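Long-range contacts in alanine racemase (Acinetobacter baumannii, PDB 4QHR), which belongs to the alanine racemase family of two-domain enzymes, joining an N-terminal TIM-barrel domain to a C-terminal domain rich in beta-strands: residues I240-H245 against I266-I271; F82-M87 against L108-Q113. All blocks are in the same frame, centred on the assembly; numbering follows the deposited sequence.

Contact 1. Residues I240-H245 against I266-I271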
ATOM      1  N   ILE A 240      -9.966  14.305  12.086  1.00  9.76           N
ATOM      2  CA  ILE A 240      -9.551  14.334  13.494  1.00  9.92           C
ATOM      3  C   ILE A 240     -10.496  13.543  14.395  1.00  9.56           C
ATOM      4  O   ILE A 240     -11.679  13.791  14.417  1.00  9.35           O
ATOM      5  CB  ILE A 240      -9.370  15.765  13.997  1.00 10.04           C
ATOM      6  CG1 ILE A 240      -8.139  16.332  13.296  1.00 10.38           C
ATOM      7  CG2 ILE A 240      -9.182  15.747  15.517  1.00 10.04           C
ATOM      8  CD1 ILE A 240      -7.871  17.814  13.528  1.00 10.74           C
ATOM      9  N   ILE A 241      -9.944  12.594  15.138  1.00  9.27           N
ATOM     10  CA  ILE A 241     -10.721  11.699  16.004  1.00  9.69           C
ATOM     11  C   ILE A 241     -10.484  11.905  17.499  1.00 10.10           C
ATOM     12  O   ILE A 241     -11.240  11.367  18.321  1.00  9.77           O
ATOM     13  CB  ILE A 241     -10.503  10.220  15.610  1.00  9.53           C
ATOM     14  CG1 ILE A 241      -9.045   9.769  15.741  1.00  9.72           C
ATOM     15  CG2 ILE A 241     -10.962  10.009  14.169  1.00  9.50           C
ATOM     16  CD1 ILE A 241      -8.838   8.260  15.660  1.00  9.75           C
ATOM     17  N   ALA A 242      -9.424  12.641  17.843  1.00 10.31           N
ATOM     18  CA  ALA A 242      -9.103  12.970  19.232  1.00 11.00           C
ATOM     19  C   ALA A 242      -8.246  14.217  19.337  1.00 11.88           C
ATOM     20  O   ALA A 242      -7.423  14.486  18.461  1.00 11.32           O
ATOM     21  CB  ALA A 242      -8.386  11.814  19.934  1.00 10.87           C
ATOM     22  N   LEU A 243      -8.443  14.963  20.434  1.00 12.49           N
ATOM     23  CA  LEU A 243      -7.652  16.134  20.728  1.00 14.60           C
ATOM     24  C   LEU A 243      -6.978  16.002  22.085  1.00 15.44           C
ATOM     25  O   LEU A 243      -7.584  15.473  23.026  1.00 15.84           O
ATOM     26  CB  LEU A 243      -8.546  17.370  20.707  1.00 15.40           C
ATOM     27  CG  LEU A 243      -9.024  17.648  19.293  1.00 15.57           C
ATOM     28  CD1 LEU A 243     -10.140  18.658  19.328  1.00 16.55           C
ATOM     29  CD2 LEU A 243      -7.865  18.154  18.436  1.00 15.50           C
ATOM     30  N   ASN A 244      -5.754  16.501  22.195  1.00 16.75           N
ATOM     31  CA  ASN A 244      -4.967  16.261  23.382  1.00 18.53           C
ATOM     32  C   ASN A 244      -4.052  17.435  23.648  1.00 19.88           C
ATOM     33  O   ASN A 244      -3.313  17.838  22.772  1.00 18.26           O
ATOM     34  CB  ASN A 244      -4.203  14.943  23.165  1.00 20.28           C
ATOM     35  CG  ASN A 244      -3.405  14.469  24.361  1.00 22.49           C
ATOM     36  OD1 ASN A 244      -2.359  13.810  24.201  1.00 26.07           O
ATOM     37  ND2 ASN A 244      -3.869  14.761  25.555  1.00 23.12           N
ATOM     38  N   HIS A 245      -4.119  18.019  24.846  1.00 22.14           N
ATOM     39  CA  HIS A 245      -3.146  19.081  25.215  1.00 25.28           C
ATOM     40  C   HIS A 245      -2.034  18.405  26.013  1.00 25.89           C
ATOM     41  O   HIS A 245      -2.328  17.768  27.027  1.00 25.67           O
ATOM     42  CB  HIS A 245      -3.783  20.187  26.046  1.00 27.06           C
ATOM     43  CG  HIS A 245      -2.804  21.233  26.486  1.00 29.24           C
ATOM     44  ND1 HIS A 245      -2.335  22.219  25.637  1.00 32.08           N
ATOM     45  CD2 HIS A 245      -2.184  21.436  27.677  1.00 30.25           C
ATOM     46  CE1 HIS A 245      -1.476  22.990  26.289  1.00 31.44           C
ATOM     47  NE2 HIS A 245      -1.368  22.535  27.528  1.00 31.51           N
ATOM     48  N   ILE A 266      -2.289  18.482  20.235  1.00 15.38           N
ATOM     49  CA  ILE A 266      -2.073  17.348  19.346  1.00 14.46           C
ATOM     50  C   ILE A 266      -3.423  16.918  18.884  1.00 12.36           C
ATOM     51  O   ILE A 266      -4.350  16.914  19.669  1.00 10.92           O
ATOM     52  CB  ILE A 266      -1.489  16.160  20.141  1.00 14.88           C
ATOM     53  CG1 ILE A 266      -0.100  16.542  20.663  1.00 15.36           C
ATOM     54  CG2 ILE A 266      -1.380  14.914  19.276  1.00 15.49           C
ATOM     55  CD1 ILE A 266       0.844  17.095  19.607  1.00 15.67           C
ATOM     56  N   ALA A 267      -3.548  16.568  17.616  1.00 11.29           N
ATOM     57  CA  ALA A 267      -4.769  15.885  17.172  1.00 10.88           C
ATOM     58  C   ALA A 267      -4.399  14.484  16.643  1.00 10.68           C
ATOM     59  O   ALA A 267      -3.340  14.295  16.047  1.00 10.00           O
ATOM     60  CB  ALA A 267      -5.444  16.684  16.101  1.00 11.28           C
ATOM     61  N   ILE A 268      -5.296  13.528  16.873  1.00  9.99           N
ATOM     62  CA  ILE A 268      -5.164  12.227  16.290  1.00 10.33           C
ATOM     63  C   ILE A 268      -6.076  12.170  15.064  1.00  9.78           C
ATOM     64  O   ILE A 268      -7.249  12.600  15.087  1.00  9.29           O
ATOM     65  CB  ILE A 268      -5.460  11.099  17.283  1.00 10.58           C
ATOM     66  CG1 ILE A 268      -4.631  11.265  18.559  1.00 10.82           C
ATOM     67  CG2 ILE A 268      -5.203   9.739  16.628  1.00 11.17           C
ATOM     68  CD1 ILE A 268      -3.123  11.339  18.345  1.00 10.91           C
ATOM     69  N   VAL A 269      -5.518  11.625  13.975  1.00  9.15           N
ATOM     70  CA  VAL A 269      -6.201  11.564  12.710  1.00  8.73           C
ATOM     71  C   VAL A 269      -6.442  10.107  12.315  1.00  8.02           C
ATOM     72  O   VAL A 269      -5.587   9.251  12.557  1.00  8.19           O
ATOM     73  CB  VAL A 269      -5.340  12.228  11.622  1.00  9.13           C
ATOM     74  CG1 VAL A 269      -5.981  12.086  10.269  1.00  9.02           C
ATOM     75  CG2 VAL A 269      -5.148  13.712  11.952  1.00  9.23           C
ATOM     76  N   SER A 270      -7.571   9.844  11.666  1.00  7.30           N
ATOM     77  CA  SER A 270      -7.953   8.520  11.310  1.00  6.77           C
ATOM     78  C   SER A 270      -7.335   8.071   9.969  1.00  6.43           C
ATOM     79  O   SER A 270      -8.050   7.745   9.034  1.00  6.36           O
ATOM     80  CB  SER A 270      -9.473   8.379  11.243  1.00  6.57           C
ATOM     81  OG  SER A 270     -10.065   9.295  10.302  1.00  6.47           O
ATOM     82  N   ILE A 271      -6.024   8.023   9.932  1.00  6.00           N
ATOM     83  CA  ILE A 271      -5.322   7.362   8.816  1.00  5.87           C
ATOM     84  C   ILE A 271      -4.035   6.777   9.324  1.00  5.86           C
ATOM     85  O   ILE A 271      -3.467   7.318  10.292  1.00  6.03           O
ATOM     86  CB  ILE A 271      -5.043   8.366   7.712  1.00  5.84           C
ATOM     87  CG1 ILE A 271      -5.045   7.658   6.374  1.00  5.93           C
ATOM     88  CG2 ILE A 271      -3.692   9.100   7.913  1.00  5.84           C
ATOM     89  CD1 ILE A 271      -6.434   7.285   5.913  1.00  5.93           C
TER

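Contact 2. Residues F82-M87 against L108-Q113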
ATOM      1  N   PHE A  82       2.618 -13.149 -21.304  1.00  9.01           N
ATOM      2  CA  PHE A  82       3.446 -13.916 -20.380  1.00  9.73           C
ATOM      3  C   PHE A  82       3.357 -15.425 -20.650  1.00 10.47           C
ATOM      4  O   PHE A  82       4.250 -16.172 -20.289  1.00 10.71           O
ATOM      5  CB  PHE A  82       3.067 -13.557 -18.906  1.00  9.65           C
ATOM      6  CG  PHE A  82       3.195 -12.094 -18.613  1.00  9.24           C
ATOM      7  CD1 PHE A  82       2.148 -11.242 -18.877  1.00  9.18           C
ATOM      8  CD2 PHE A  82       4.413 -11.547 -18.143  1.00  9.34           C
ATOM      9  CE1 PHE A  82       2.275  -9.880 -18.658  1.00  9.20           C
ATOM     10  CE2 PHE A  82       4.543 -10.201 -17.893  1.00  9.23           C
ATOM     11  CZ  PHE A  82       3.476  -9.356 -18.146  1.00  9.40           C
ATOM     12  N   SER A  83       2.299 -15.871 -21.290  1.00 11.35           N
ATOM     13  CA  SER A  83       2.150 -17.268 -21.678  1.00 12.58           C
ATOM     14  C   SER A  83       1.467 -17.288 -23.041  1.00 12.82           C
ATOM     15  O   SER A  83       0.658 -16.377 -23.369  1.00 12.01           O
ATOM     16  CB  SER A  83       1.375 -18.058 -20.586  1.00 13.08           C
ATOM     17  OG  SER A  83       0.037 -17.582 -20.430  1.00 15.39           O
ATOM     18  N   GLU A  84       1.727 -18.330 -23.839  1.00 13.13           N
ATOM     19  CA  GLU A  84       1.157 -18.377 -25.207  1.00 13.45           C
ATOM     20  C   GLU A  84      -0.371 -18.352 -25.223  1.00 13.13           C
ATOM     21  O   GLU A  84      -0.984 -17.739 -26.114  1.00 11.61           O
ATOM     22  CB  GLU A  84       1.650 -19.579 -25.999  1.00 15.04           C
ATOM     23  CG  GLU A  84       1.255 -19.494 -27.461  1.00 17.00           C
ATOM     24  CD  GLU A  84       1.503 -20.776 -28.191  1.00 20.70           C
ATOM     25  OE1 GLU A  84       2.355 -21.584 -27.726  1.00 22.83           O
ATOM     26  OE2 GLU A  84       0.843 -20.965 -29.241  1.00 24.14           O
ATOM     27  N   ASP A  85      -0.988 -18.989 -24.232  1.00 13.12           N
ATOM     28  CA  ASP A  85      -2.469 -19.039 -24.220  1.00 13.67           C
ATOM     29  C   ASP A  85      -3.137 -17.674 -24.078  1.00 12.65           C
ATOM     30  O   ASP A  85      -4.333 -17.568 -24.201  1.00 13.55           O
ATOM     31  CB  ASP A  85      -2.992 -20.060 -23.198  1.00 13.79           C
ATOM     32  CG  ASP A  85      -2.717 -19.679 -21.765  1.00 14.44           C
ATOM     33  OD1 ASP A  85      -2.153 -18.608 -21.456  1.00 13.81           O
ATOM     34  OD2 ASP A  85      -3.065 -20.538 -20.892  1.00 15.63           O
ATOM     35  N   GLU A  86      -2.381 -16.624 -23.802  1.00 12.11           N
ATOM     36  CA  GLU A  86      -2.930 -15.262 -23.859  1.00 11.71           C
ATOM     37  C   GLU A  86      -3.122 -14.746 -25.251  1.00 12.00           C
ATOM     38  O   GLU A  86      -3.912 -13.822 -25.446  1.00 11.93           O
ATOM     39  CB  GLU A  86      -2.046 -14.267 -23.088  1.00 11.32           C
ATOM     40  CG  GLU A  86      -1.823 -14.586 -21.612  1.00 10.91           C
ATOM     41  CD  GLU A  86      -0.806 -13.623 -21.000  1.00 11.30           C
ATOM     42  OE1 GLU A  86      -0.870 -12.427 -21.348  1.00 12.21           O
ATOM     43  OE2 GLU A  86       0.033 -14.030 -20.192  1.00 10.53           O
ATOM     44  N   MET A  87      -2.413 -15.299 -26.242  1.00 12.38           N
ATOM     45  CA  MET A  87      -2.516 -14.803 -27.608  1.00 12.50           C
ATOM     46  C   MET A  87      -3.934 -14.781 -28.212  1.00 11.91           C
ATOM     47  O   MET A  87      -4.308 -13.750 -28.787  1.00 11.53           O
ATOM     48  CB  MET A  87      -1.547 -15.550 -28.565  1.00 13.44           C
ATOM     49  CG  MET A  87      -0.075 -15.202 -28.306  1.00 14.38           C
ATOM     50  SD  MET A  87       0.308 -13.441 -28.459  1.00 15.53           S
ATOM     51  CE  MET A  87      -0.093 -13.199 -30.171  1.00 15.87           C
ATOM     52  N   LEU A 108       3.960 -14.955 -31.539  1.00 12.53           N
ATOM     53  CA  LEU A 108       3.286 -13.993 -32.409  1.00 12.32           C
ATOM     54  C   LEU A 108       3.266 -14.498 -33.845  1.00 13.38           C
ATOM     55  O   LEU A 108       2.235 -14.456 -34.531  1.00 14.09           O
ATOM     56  CB  LEU A 108       3.998 -12.651 -32.363  1.00 12.34           C
ATOM     57  CG  LEU A 108       3.373 -11.620 -33.292  1.00 12.51           C
ATOM     58  CD1 LEU A 108       1.960 -11.196 -32.825  1.00 12.47           C
ATOM     59  CD2 LEU A 108       4.281 -10.447 -33.375  1.00 13.09           C
ATOM     60  N   ILE A 109       4.404 -14.956 -34.332  1.00 13.99           N
ATOM     61  CA  ILE A 109       4.450 -15.548 -35.699  1.00 15.09           C
ATOM     62  C   ILE A 109       3.510 -16.732 -35.808  1.00 15.65           C
ATOM     63  O   ILE A 109       2.785 -16.878 -36.782  1.00 16.12           O
ATOM     64  CB  ILE A 109       5.872 -16.037 -36.050  1.00 14.96           C
ATOM     65  CG1 ILE A 109       6.831 -14.869 -36.180  1.00 15.03           C
ATOM     66  CG2 ILE A 109       5.857 -16.929 -37.322  1.00 15.68           C
ATOM     67  CD1 ILE A 109       6.500 -13.863 -37.235  1.00 15.14           C
ATOM     68  N   LYS A 110       3.522 -17.567 -34.795  1.00 16.92           N
ATOM     69  CA  LYS A 110       2.584 -18.653 -34.699  1.00 18.96           C
ATOM     70  C   LYS A 110       1.149 -18.208 -34.906  1.00 19.22           C
ATOM     71  O   LYS A 110       0.414 -18.919 -35.585  1.00 19.66           O
ATOM     72  CB  LYS A 110       2.726 -19.377 -33.368  1.00 21.48           C
ATOM     73  CG  LYS A 110       1.862 -20.623 -33.209  1.00 24.74           C
ATOM     74  CD  LYS A 110       2.595 -21.765 -32.488  1.00 26.97           C
ATOM     75  CE  LYS A 110       1.672 -22.970 -32.251  1.00 29.35           C
ATOM     76  NZ  LYS A 110       0.763 -22.799 -31.074  1.00 28.68           N
ATOM     77  N   HIS A 111       0.742 -17.070 -34.323  1.00 16.97           N
ATOM     78  CA  HIS A 111      -0.620 -16.542 -34.465  1.00 16.78           C
ATOM     79  C   HIS A 111      -0.740 -15.374 -35.457  1.00 16.33           C
ATOM     80  O   HIS A 111      -1.677 -14.598 -35.385  1.00 15.47           O
ATOM     81  CB  HIS A 111      -1.164 -16.098 -33.103  1.00 17.25           C
ATOM     82  CG  HIS A 111      -1.287 -17.219 -32.127  1.00 17.74           C
ATOM     83  ND1 HIS A 111      -0.230 -17.631 -31.349  1.00 18.20           N
ATOM     84  CD2 HIS A 111      -2.314 -18.048 -31.844  1.00 16.70           C
ATOM     85  CE1 HIS A 111      -0.609 -18.655 -30.603  1.00 17.33           C
ATOM     86  NE2 HIS A 111      -1.871 -18.921 -30.879  1.00 17.96           N
ATOM     87  N   LYS A 112       0.153 -15.303 -36.425  1.00 16.30           N
ATOM     88  CA  LYS A 112       0.228 -14.125 -37.279  1.00 17.89           C
ATOM     89  C   LYS A 112      -1.036 -13.845 -38.099  1.00 18.32           C
ATOM     90  O   LYS A 112      -1.452 -12.709 -38.211  1.00 16.50           O
ATOM     91  CB  LYS A 112       1.463 -14.201 -38.177  1.00 19.26           C
ATOM     92  CG  LYS A 112       1.329 -15.108 -39.380  1.00 21.26           C
ATOM     93  CD  LYS A 112       2.624 -15.126 -40.155  1.00 24.12           C
ATOM     94  CE  LYS A 112       2.633 -16.189 -41.241  1.00 26.19           C
ATOM     95  NZ  LYS A 112       4.016 -16.771 -41.328  1.00 28.94           N
ATOM     96  N   GLN A 113      -1.667 -14.870 -38.668  1.00 19.58           N
ATOM     97  CA  GLN A 113      -2.805 -14.577 -39.561  1.00 21.04           C
ATOM     98  C   GLN A 113      -3.977 -13.897 -38.833  1.00 18.91           C
ATOM     99  O   GLN A 113      -4.434 -12.834 -39.274  1.00 17.99           O
ATOM    100  CB  GLN A 113      -3.201 -15.789 -40.396  1.00 24.75           C
ATOM    101  CG  GLN A 113      -2.252 -15.871 -41.619  1.00 28.97           C
ATOM    102  CD  GLN A 113      -2.158 -17.217 -42.315  1.00 33.70           C
ATOM    103  OE1 GLN A 113      -1.266 -17.412 -43.151  1.00 39.72           O
ATOM    104  NE2 GLN A 113      -3.047 -18.157 -41.984  1.00 35.28           N
TER

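Contact 1. Residues I240-H245 against I266-I271
A classic beta bulge, in which I241 and A242 both face I268, interrupts the pairing of antiparallel strands 234-246 and 264-269 in the C-terminal domain. It is a clear example of how one extra residue can be taken up without breaking the ladder of bonds. I241 N donates to I268 O over 2.7 Å, and I268 N returns a bond of 2.8 Å to A242 O. I241, the first residue of the bulge, has a psi of -14°, far from extended. The carbonyl oxygen I268 O also receives the CA-H of I240, with a CA to O distance of 3.3 Å, so both I240 and I241 approach it. Beyond the bulge the ladder is regular again, and N244 and I266 form a pair joined by backbone bonds in both directions.

The side chains divide between the two faces. A242, N244, I266 and I268 share the face on which L133, N131 and R132 of the second subunit pack, which makes this part of the sheet a piece of the dimer interface; there A242 CB lies 4.0 Å from I268 CB. On the other face A267 CB is met by two side-chain methyls from the facing strand, I240 CD1 and L243 CD2, each at 3.7 Å, while V269 meets I240 and strand 305-308 adds I307.

I241 goes its own way at the bulge. Its CG1 stands between the backbone N and the carbonyl carbon (chi1 61°), and its two branches diverge. CG1 comes within 3.9 Å of I268 CG2, the two side chains crossing obliquely, whereas I241 CG2 touches S270 CB at 3.7 Å, beside the inverse gamma turn centred on S270.

Contact 2. Residues F82-M87 against L108-Q113
E84 and K110 form a salt bridge between the loop after strand 75-77 and the end of helix 102-110. K110 NZ donates to E84 OE2 over 2.6 Å, meeting its syn lone pair, and the two side chains cross at about a right angle. E84 can span the gap because CG is anti to the backbone N (chi1 -170°) and the chain runs on extended. The same oxygen, E84 OE2, lies at the edge of the H111 ring, 3.0 Å from CE1, with carboxylate and ring planes 72° apart. H111 ND1 is satisfied by a hydrogen bond to W107 O in the preceding helix, which ties down one edge of the imidazole, and M87 CB makes a CH-pi contact over one face, 3.8 Å from the ring centroid.

Within the loop, E86 OE2 accepts F82 N at 2.9 Å, S83 N more weakly, and M1 N of the second subunit, while S83 OG donates to D85 OD1 over 2.6 Å.

The apolar side of the contact is M87 CE against L108 CD1, 3.9 Å apart. Here M87, opening helix 87-92, and L108 of helix 102-110 both touch Y115 of helix 112-117, and L108 also packs on L147 of helix 139-149.

Contact 2 comes first along the chain and closes before contact 1 opens, so the two stand in series, one per domain. Contact 2 joins helical and loop elements outside the parallel strands of the N-terminal TIM barrel, whereas contact 1 pairs two strands of the C-terminal mixed sheet. They share no helix, strand or sheet: their centres are 56 Å apart, their nearest atoms about 31 Å, and they lie on opposite sides of the chain's centre. What they have in common is the dimer, since each touches the second subunit. Two distant regions of the subunit, one in each domain, therefore take part in the same dimer.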